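Local coordinates for probable hydrolase (Pseudomonas aeruginosa, PDB 7AL6), which is an uncharacterised protein of the alpha/beta hydrolase fold, probably a hydrolase and possibly a lipolytic enzyme, at residues A40-R45 / L99-G104; I31-W36 / I106-L111; E183-R188 / L265-E270. All coordinates share one frame; numbering follows the deposited sequence. Where two conformers were deposited one is given.

Contact 1 of 3, residues A40-R45 / L99-G104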
loop_
_atom_site.group_PDB
_atom_site.type_symbol
_atom_site.label_atom_id
_atom_site.label_comp_id
_atom_site.label_asym_id
_atom_site.label_seq_id
_atom_site.Cartn_x
_atom_site.Cartn_y
_atom_site.Cartn_z
ATOM N N ALA A 40 5.965 -4.080 23.348
ATOM C CA ALA A 40 6.318 -5.340 23.983
ATOM C C ALA A 40 7.229 -5.163 25.193
ATOM O O ALA A 40 7.367 -6.092 25.992
ATOM C CB ALA A 40 7.005 -6.278 22.985
ATOM N N MET A 41 7.917 -4.047 25.329
ATOM C CA MET A 41 8.724 -3.864 26.532
ATOM C C MET A 41 7.874 -3.752 27.798
ATOM O O MET A 41 8.413 -3.857 28.899
ATOM C CB MET A 41 9.587 -2.603 26.419
ATOM C CG MET A 41 10.739 -2.680 25.396
ATOM S SD MET A 41 11.979 -3.891 25.868
ATOM C CE MET A 41 12.905 -2.983 27.116
ATOM N N SER A 42 6.571 -3.740 27.641
ATOM C CA SER A 42 5.645 -3.734 28.783
ATOM C C SER A 42 5.925 -5.034 29.558
ATOM O O SER A 42 5.826 -5.010 30.709
ATOM C CB SER A 42 4.235 -3.604 28.329
ATOM O OG SER A 42 3.350 -3.532 29.405
ATOM N N PHE A 43 6.356 -6.103 28.894
ATOM C CA PHE A 43 6.618 -7.430 29.494
ATOM C C PHE A 43 8.105 -7.689 29.762
ATOM O O PHE A 43 8.440 -8.801 30.086
ATOM C CB PHE A 43 5.974 -8.502 28.618
ATOM C CG PHE A 43 4.489 -8.329 28.458
ATOM C CD1 PHE A 43 3.622 -8.738 29.446
ATOM C CD2 PHE A 43 3.957 -7.707 27.349
ATOM C CE1 PHE A 43 2.260 -8.555 29.311
ATOM C CE2 PHE A 43 2.593 -7.525 27.217
ATOM C CZ PHE A 43 1.747 -7.943 28.204
ATOM N N SER A 44 8.957 -6.681 29.690
ATOM C CA SER A 44 10.428 -6.833 29.832
ATOM C C SER A 44 10.798 -7.388 31.212
ATOM O O SER A 44 11.727 -8.125 31.286
ATOM C CB SER A 44 11.183 -5.577 29.504
ATOM O OG SER A 44 10.784 -4.491 30.294
ATOM N N ARG A 45 10.090 -7.022 32.263
ATOM C CA ARG A 45 10.386 -7.527 33.622
ATOM C C ARG A 45 9.661 -8.858 33.886
ATOM O O ARG A 45 10.219 -9.713 34.515
ATOM C CB ARG A 45 9.943 -6.518 34.676
ATOM C CG ARG A 45 10.631 -5.171 34.633
ATOM C CD ARG A 45 10.413 -4.517 35.970
ATOM N NE ARG A 45 10.575 -3.092 35.973
ATOM C CZ ARG A 45 11.610 -2.472 36.487
ATOM N NH1 ARG A 45 12.584 -3.164 37.033
ATOM N NH2 ARG A 45 11.674 -1.165 36.448
ATOM N N LEU A 99 -1.721 -13.481 27.565
ATOM C CA LEU A 99 -1.258 -12.702 28.701
ATOM C C LEU A 99 -1.428 -11.256 28.296
ATOM O O LEU A 99 -0.727 -10.775 27.399
ATOM C CB LEU A 99 0.190 -13.036 29.021
ATOM C CG LEU A 99 0.895 -12.075 29.989
ATOM C CD1 LEU A 99 0.206 -11.969 31.358
ATOM C CD2 LEU A 99 2.382 -12.499 30.169
ATOM N N GLY A 100 -2.377 -10.566 28.881
ATOM C CA GLY A 100 -2.745 -9.254 28.393
ATOM C C GLY A 100 -2.714 -8.201 29.476
ATOM O O GLY A 100 -3.171 -8.436 30.593
ATOM N N HIS A 101 -2.229 -7.009 29.108
ATOM C CA HIS A 101 -2.204 -5.860 29.998
ATOM C C HIS A 101 -3.110 -4.774 29.441
ATOM O O HIS A 101 -2.985 -4.371 28.275
ATOM C CB HIS A 101 -0.777 -5.310 30.219
ATOM C CG HIS A 101 -0.765 -4.046 31.026
ATOM N ND1 HIS A 101 -0.395 -2.828 30.505
ATOM C CD2 HIS A 101 -1.137 -3.808 32.303
ATOM C CE1 HIS A 101 -0.544 -1.891 31.422
ATOM N NE2 HIS A 101 -0.989 -2.463 32.526
ATOM N N SER A 102 -4.040 -4.315 30.275
ATOM C CA SER A 102 -4.924 -3.197 29.955
ATOM C C SER A 102 -5.651 -3.414 28.631
ATOM O O SER A 102 -6.430 -4.375 28.511
ATOM C CB SER A 102 -4.124 -1.892 29.971
ATOM O OG SER A 102 -5.008 -0.799 30.022
ATOM N N MET A 103 -5.489 -2.519 27.650
ATOM C CA MET A 103 -6.100 -2.779 26.336
ATOM C C MET A 103 -5.836 -4.204 25.840
ATOM O O MET A 103 -6.670 -4.810 25.145
ATOM C CB MET A 103 -5.579 -1.800 25.270
ATOM C CG MET A 103 -6.310 -1.941 23.926
ATOM S SD MET A 103 -5.674 -0.834 22.609
ATOM C CE MET A 103 -4.066 -1.606 22.349
ATOM N N GLY A 104 -4.641 -4.712 26.101
ATOM C CA GLY A 104 -4.309 -6.044 25.638
ATOM C C GLY A 104 -5.123 -7.107 26.338
ATOM O O GLY A 104 -5.353 -8.188 25.772
HETATM O O HOH W 1 1.334 -2.071 28.451
#
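Phe-43 supplies the apolar side of this buried contact by bringing the CD1-CE1-CZ side of its ring up to Leu-99 on strand 96-101. Its CE1 comes to 3.8 Å from Leu-99 CG, while CD1 lies 4.0 Å from Leu-99 CD2, the two side chains passing each other in opposite directions. The ring meets the leucine obliquely. Its CZ also reaches the root of the next side chain on the strand that points toward segment 40-45, 4.2 Å from His-101 CB.

The polar side is carried by water. Ser-42 OG and His-101 ND1 are 4.0 Å apart, and one water spans them, 2.7 Å from Ser-42 OG and 2.8 Å from His-101 ND1. His-101 CG stands anti to the backbone N (chi1 174°), which carries the imidazole out to this water. Both side chains are gripped again from beyond the two segments: Ser-42 OG is bonded to His-266 NE2, and His-101 NE2 to the backbone oxygen of His-263. Held at both nitrogens, the imidazole is probably restrained from turning, and Ser-102 CB sits 3.8 Å above one of its faces, over the ring centre.

Within each segment, local bonds set the shape. Met-41 O accepts both Ser-44 N and Ser-44 OG, the latter at 2.8 Å, which tightens the turn that presents Ser-42 and Phe-43. Gly-104 N bonds back to His-101 O across the sharp bend at Ser-102, whose strained backbone (phi 53°, psi -121°) joins strand to helix. With Gly-100, Gly-104 and a Ser-102 OG to His-263 NE2 bond, this is consistent with the nucleophile elbow of an alpha/beta hydrolase, Asp-126 probably completing the triad.

Contact 2 of 3, residues I31-W36 / I106-L111; sequences IALHGW and IVSVLL
Leu-33 pushes its CD1 methyl against the side of helix 103-114, overlapping Val-107 and Ser-108 on successive positions of that helix. This is the packing of a central strand of the alpha/beta hydrolase sheet against the helix that follows the probable nucleophile elbow. Strand 28-33 lies between strands 53-58 and 96-101 in the sheet, and its last residue is the one that meets the helix.

The apolar part of the contact is a single methyl-to-methyl approach, Leu-33 CD1 to Val-107 CG1 at 4.1 Å, the two side chains crossing at about a right angle. The closer approach is to a polar atom, with Leu-33 CD1 3.6 Å from Ser-108 OG. That hydroxyl is not left without a polar partner in the apolar setting. With chi1 at -66° it folds back beside its own backbone nitrogen and hydrogen-bonds to Gly-104 O, one turn earlier in the helix, thereby presenting its flank to the methyl group. Val-84 of helix 77-91 and Phe-60 also pack on Leu-33, and farther along the helix Leu-111 reaches Leu-146 of the second subunit.

Beyond Leu-33 the chain leaves the sheet as a His-Gly loop, which in related hydrolases lies beside the oxyanion hole; a similar place here is probable. The imidazole of His-34 is fixed from both nitrogens, for NE2 is bonded to the backbone nitrogen of Phe-60. On the other side His-34 ND1 donates to Gly-35 O at 2.8 Å, nearly straight at 165°; the oxygen lies in the plane of the ring, whereas the nitrogen is tilted 25° from the carbonyl plane.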
loop_
_atom_site.group_PDB
_atom_site.type_symbol
_atom_site.label_atom_id
_atom_site.label_comp_id
_atom_site.label_asym_id
_atom_site.label_seq_id
_atom_site.Cartn_x
_atom_site.Cartn_y
_atom_site.Cartn_z
ATOM N N ILE A 31 0.864 -15.776 23.834
ATOM C CA ILE A 31 1.042 -14.460 23.219
ATOM C C ILE A 31 0.755 -13.397 24.271
ATOM O O ILE A 31 -0.310 -13.423 24.914
ATOM C CB ILE A 31 0.136 -14.282 21.986
ATOM C CG1 ILE A 31 0.415 -15.399 21.000
ATOM C CG2 ILE A 31 0.422 -12.927 21.298
ATOM C CD1 ILE A 31 -0.599 -15.449 19.803
ATOM N N ALA A 32 1.717 -12.487 24.471
ATOM C CA ALA A 32 1.594 -11.379 25.409
ATOM C C ALA A 32 1.237 -10.096 24.675
ATOM O O ALA A 32 1.927 -9.689 23.724
ATOM C CB ALA A 32 2.892 -11.196 26.204
ATOM N N LEU A 33 0.173 -9.443 25.138
ATOM C CA LEU A 33 -0.411 -8.276 24.502
ATOM C C LEU A 33 -0.367 -7.064 25.443
ATOM O O LEU A 33 -0.820 -7.139 26.596
ATOM C CB LEU A 33 -1.852 -8.592 24.092
ATOM C CG LEU A 33 -2.082 -9.850 23.253
ATOM C CD1 LEU A 33 -3.579 -9.926 22.939
ATOM C CD2 LEU A 33 -1.287 -9.759 21.969
ATOM N N HIS A 34 0.121 -5.916 24.928
ATOM C CA HIS A 34 0.389 -4.742 25.745
ATOM C C HIS A 34 -0.787 -3.753 25.709
ATOM O O HIS A 34 -1.776 -3.914 24.983
ATOM C CB HIS A 34 1.704 -4.069 25.308
ATOM C CG HIS A 34 1.711 -3.630 23.871
ATOM N ND1 HIS A 34 1.022 -2.521 23.441
ATOM C CD2 HIS A 34 2.299 -4.166 22.764
ATOM C CE1 HIS A 34 1.161 -2.397 22.126
ATOM N NE2 HIS A 34 1.929 -3.384 21.693
ATOM N N GLY A 35 -0.617 -2.672 26.446
ATOM C CA GLY A 35 -1.571 -1.567 26.607
ATOM C C GLY A 35 -1.554 -0.574 25.464
ATOM O O GLY A 35 -0.634 -0.571 24.687
ATOM N N TRP A 36 -2.570 0.261 25.386
ATOM C CA TRP A 36 -2.693 1.278 24.321
ATOM C C TRP A 36 -1.483 2.232 24.388
ATOM O O TRP A 36 -1.172 2.659 25.482
ATOM C CB TRP A 36 -4.016 1.993 24.519
ATOM C CG TRP A 36 -4.370 3.030 23.512
ATOM C CD1 TRP A 36 -4.687 2.844 22.208
ATOM C CD2 TRP A 36 -4.610 4.410 23.784
ATOM N NE1 TRP A 36 -5.045 4.027 21.638
ATOM C CE2 TRP A 36 -4.984 5.009 22.575
ATOM C CE3 TRP A 36 -4.452 5.216 24.914
ATOM C CZ2 TRP A 36 -5.245 6.369 22.478
ATOM C CZ3 TRP A 36 -4.711 6.557 24.818
ATOM C CH2 TRP A 36 -5.105 7.122 23.614
ATOM N N ILE A 106 -8.233 -6.456 27.305
ATOM C CA ILE A 106 -9.534 -6.312 26.665
ATOM C C ILE A 106 -9.592 -7.118 25.384
ATOM O O ILE A 106 -10.595 -7.800 25.103
ATOM C CB ILE A 106 -9.831 -4.829 26.416
ATOM C CG1 ILE A 106 -9.978 -4.112 27.748
ATOM C CG2 ILE A 106 -11.059 -4.712 25.548
ATOM C CD1 ILE A 106 -10.059 -2.640 27.610
ATOM N N VAL A 107 -8.514 -7.057 24.582
ATOM C CA VAL A 107 -8.478 -7.761 23.307
ATOM C C VAL A 107 -8.501 -9.264 23.554
ATOM O O VAL A 107 -9.145 -10.029 22.822
ATOM C CB VAL A 107 -7.226 -7.327 22.504
ATOM C CG1 VAL A 107 -7.004 -8.244 21.315
ATOM C CG2 VAL A 107 -7.389 -5.901 22.021
ATOM N N SER A 108 -7.814 -9.690 24.601
ATOM C CA SER A 108 -7.744 -11.093 24.947
ATOM C C SER A 108 -9.116 -11.638 25.285
ATOM O O SER A 108 -9.460 -12.759 24.875
ATOM C CB SER A 108 -6.815 -11.295 26.142
ATOM O OG SER A 108 -5.472 -10.983 25.855
ATOM N N VAL A 109 -9.902 -10.870 26.061
ATOM C CA VAL A 109 -11.253 -11.301 26.446
ATOM C C VAL A 109 -12.144 -11.421 25.227
ATOM O O VAL A 109 -12.940 -12.359 25.115
ATOM C CB VAL A 109 -11.866 -10.329 27.479
ATOM C CG1 VAL A 109 -13.403 -10.543 27.627
ATOM C CG2 VAL A 109 -11.186 -10.458 28.846
ATOM N N LEU A 110 -12.042 -10.475 24.302
ATOM C CA LEU A 110 -12.838 -10.487 23.056
ATOM C C LEU A 110 -12.498 -11.756 22.274
ATOM O O LEU A 110 -13.383 -12.420 21.868
ATOM C CB LEU A 110 -12.502 -9.252 22.216
ATOM C CG LEU A 110 -13.124 -7.935 22.664
ATOM C CD1 LEU A 110 -12.883 -6.869 21.626
ATOM C CD2 LEU A 110 -14.607 -8.078 22.940
ATOM N N LEU A 111 -11.226 -12.074 22.147
ATOM C CA LEU A 111 -10.751 -13.258 21.412
ATOM C C LEU A 111 -11.207 -14.539 22.120
ATOM O O LEU A 111 -11.706 -15.407 21.456
ATOM C CB LEU A 111 -9.236 -13.161 21.314
ATOM C CG LEU A 111 -8.570 -14.110 20.335
ATOM C CD1 LEU A 111 -9.256 -14.094 18.991
ATOM C CD2 LEU A 111 -7.110 -13.755 20.204
#

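Contact 3 of 3, residues E183-R188 / L265-E270; sequences ELLAQR and LHLDDE
Leu-267 forks between Leu-184 and Leu-185, giving one methyl to each. The contact joins helix 179-189, part of the insertion between strands 119-125 and 229-234 that carries the cap in many alpha/beta hydrolases and probably does so here, to the short, weakly bonded helix that comes soon after the probable catalytic His-263.

With CG anti to its backbone nitrogen (chi1 179°), the side chain of Leu-267 extends toward helix 179-189. Its CD1 meets Leu-184 CD1 at 3.7 Å, the two leucines running alongside each other in opposite directions. The second branch, CD2, lies 3.8 Å from Leu-185 CG and equally close to CD1 of that residue, which comes in at a slant. Contact is purely apolar, and no hydrogen bond links the two segments.

Leu-184 is partly exposed, whereas the other two are buried: Leu-3 of the third subunit packs on it, and a bound triethylene glycol, probably from the crystallisation liquor, lies about 4 Å from its side chain. On the opposite segment, Asp-269 caps helix 270-284 through OD1 to Gly-272 N, while Leu-267 CB rests 4.2 Å above the ring plane of His-266, over its centre.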
loop_
_atom_site.group_PDB
_atom_site.type_symbol
_atom_site.label_atom_id
_atom_site.label_comp_id
_atom_site.label_asym_id
_atom_site.label_seq_id
_atom_site.Cartn_x
_atom_site.Cartn_y
_atom_site.Cartn_z
ATOM N N GLU A 183 11.377 4.567 30.742
ATOM C CA GLU A 183 12.620 4.247 30.044
ATOM C C GLU A 183 12.511 2.946 29.252
ATOM O O GLU A 183 12.978 2.866 28.109
ATOM C CB GLU A 183 13.787 4.146 31.051
ATOM C CG GLU A 183 14.122 5.495 31.683
ATOM C CD GLU A 183 15.279 5.468 32.687
ATOM O OE1 GLU A 183 15.842 4.391 32.981
ATOM O OE2 GLU A 183 15.592 6.559 33.203
ATOM N N LEU A 184 11.998 1.882 29.879
ATOM C CA LEU A 184 11.892 0.596 29.196
ATOM C C LEU A 184 10.991 0.703 27.965
ATOM O O LEU A 184 11.348 0.268 26.871
ATOM C CB LEU A 184 11.385 -0.454 30.188
ATOM C CG LEU A 184 12.412 -0.890 31.227
ATOM C CD1 LEU A 184 11.738 -1.651 32.378
ATOM C CD2 LEU A 184 13.480 -1.732 30.599
ATOM N N LEU A 185 9.836 1.334 28.108
ATOM C CA LEU A 185 8.979 1.532 26.962
ATOM C C LEU A 185 9.637 2.403 25.889
ATOM O O LEU A 185 9.428 2.164 24.693
ATOM C CB LEU A 185 7.667 2.121 27.417
ATOM C CG LEU A 185 6.793 1.162 28.239
ATOM C CD1 LEU A 185 5.707 1.967 28.913
ATOM C CD2 LEU A 185 6.200 0.076 27.358
ATOM N N ALA A 186 10.430 3.415 26.298
ATOM C CA ALA A 186 11.101 4.313 25.358
ATOM C C ALA A 186 12.119 3.594 24.478
ATOM O O ALA A 186 12.359 4.023 23.350
ATOM C CB ALA A 186 11.836 5.439 26.101
ATOM N N GLN A 187 12.718 2.521 24.953
ATOM C CA GLN A 187 13.735 1.761 24.194
ATOM C C GLN A 187 13.129 1.200 22.903
ATOM O O GLN A 187 13.863 1.018 21.974
ATOM C CB GLN A 187 14.335 0.668 25.061
ATOM C CG GLN A 187 15.092 1.226 26.242
ATOM C CD GLN A 187 16.169 0.292 26.711
ATOM O OE1 GLN A 187 15.899 -0.740 27.292
ATOM N NE2 GLN A 187 17.404 0.652 26.437
ATOM N N ARG A 188 11.854 0.834 22.928
ATOM C CA ARG A 188 11.106 0.264 21.793
ATOM C C ARG A 188 10.093 1.252 21.218
ATOM O O ARG A 188 9.571 0.938 20.194
ATOM C CB ARG A 188 10.395 -0.996 22.291
ATOM C CG ARG A 188 10.150 -2.067 21.248
ATOM C CD ARG A 188 9.561 -3.361 21.773
ATOM N NE ARG A 188 9.180 -4.226 20.689
ATOM C CZ ARG A 188 9.891 -5.240 20.249
ATOM N NH1 ARG A 188 11.006 -5.586 20.847
ATOM N NH2 ARG A 188 9.457 -5.936 19.227
ATOM N N LEU A 265 1.766 -2.042 37.242
ATOM C CA LEU A 265 2.507 -2.600 38.371
ATOM C C LEU A 265 3.533 -3.637 37.949
ATOM O O LEU A 265 4.544 -3.830 38.642
ATOM C CB LEU A 265 1.546 -3.197 39.406
ATOM C CG LEU A 265 0.928 -4.552 39.098
ATOM C CD1 LEU A 265 0.212 -5.060 40.376
ATOM C CD2 LEU A 265 -0.057 -4.488 37.932
ATOM N N HIS A 266 3.267 -4.376 36.882
ATOM C CA HIS A 266 4.146 -5.445 36.345
ATOM C C HIS A 266 5.427 -4.858 35.746
ATOM O O HIS A 266 6.349 -5.590 35.603
ATOM C CB HIS A 266 3.406 -6.303 35.318
ATOM C CG HIS A 266 3.106 -5.571 34.070
ATOM N ND1 HIS A 266 2.279 -4.519 34.039
ATOM C CD2 HIS A 266 3.547 -5.724 32.820
ATOM C CE1 HIS A 266 2.202 -4.063 32.820
ATOM N NE2 HIS A 266 2.957 -4.782 32.066
ATOM N N LEU A 267 5.404 -3.609 35.311
ATOM C CA LEU A 267 6.574 -2.942 34.690
ATOM C C LEU A 267 7.230 -1.877 35.581
ATOM O O LEU A 267 8.416 -1.682 35.434
ATOM C CB LEU A 267 6.098 -2.305 33.393
ATOM C CG LEU A 267 7.150 -1.534 32.614
ATOM C CD1 LEU A 267 8.145 -2.479 32.002
ATOM C CD2 LEU A 267 6.506 -0.667 31.569
ATOM N N ASP A 268 6.507 -1.303 36.535
ATOM C CA ASP A 268 6.993 -0.165 37.346
ATOM C C ASP A 268 8.260 -0.539 38.100
ATOM O O ASP A 268 9.163 0.234 38.085
ATOM C CB ASP A 268 5.935 0.316 38.327
ATOM C CG ASP A 268 4.922 1.199 37.662
ATOM O OD1 ASP A 268 5.283 1.819 36.703
ATOM O OD2 ASP A 268 3.803 1.201 38.081
ATOM N N ASP A 269 8.335 -1.721 38.673
ATOM C CA ASP A 269 9.494 -2.070 39.469
ATOM C C ASP A 269 9.594 -3.577 39.573
ATOM O O ASP A 269 8.692 -4.318 39.176
ATOM C CB ASP A 269 9.432 -1.439 40.874
ATOM C CG ASP A 269 8.127 -1.737 41.590
ATOM O OD1 ASP A 269 7.667 -2.909 41.567
ATOM O OD2 ASP A 269 7.546 -0.787 42.139
ATOM N N GLU A 270 10.719 -4.029 40.107
ATOM C CA GLU A 270 10.934 -5.466 40.203
ATOM C C GLU A 270 9.992 -6.089 41.221
ATOM O O GLU A 270 9.596 -7.240 41.045
ATOM C CB GLU A 270 12.382 -5.783 40.566
ATOM C CG GLU A 270 13.359 -5.618 39.395
ATOM C CD GLU A 270 13.084 -6.593 38.245
ATOM O OE1 GLU A 270 12.862 -7.794 38.522
ATOM O OE2 GLU A 270 13.083 -6.151 37.075
#

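Contact 1 stands between the other two, its centre about 9 Å from that of contact 2 and about 10 Å from that of contact 3. Parallel strands join it to contact 2: Leu-99 O lies 2.8 Å from Leu-33 N, and His-101 N 2.9 Å from Leu-33 O. Beside the probable nucleophile Ser-102, Met-103 CB packs 3.6 Å from Trp-36 N, which places the residue after the His-Gly pair next to the elbow, consistent with a shared active-site region. Toward contact 3 the tie is polar, with Arg-45 NE 2.6 Å from Leu-267 O. Contacts 2 and 3 do not touch; their centres are about 18 Å apart and their nearest atoms about 6 Å.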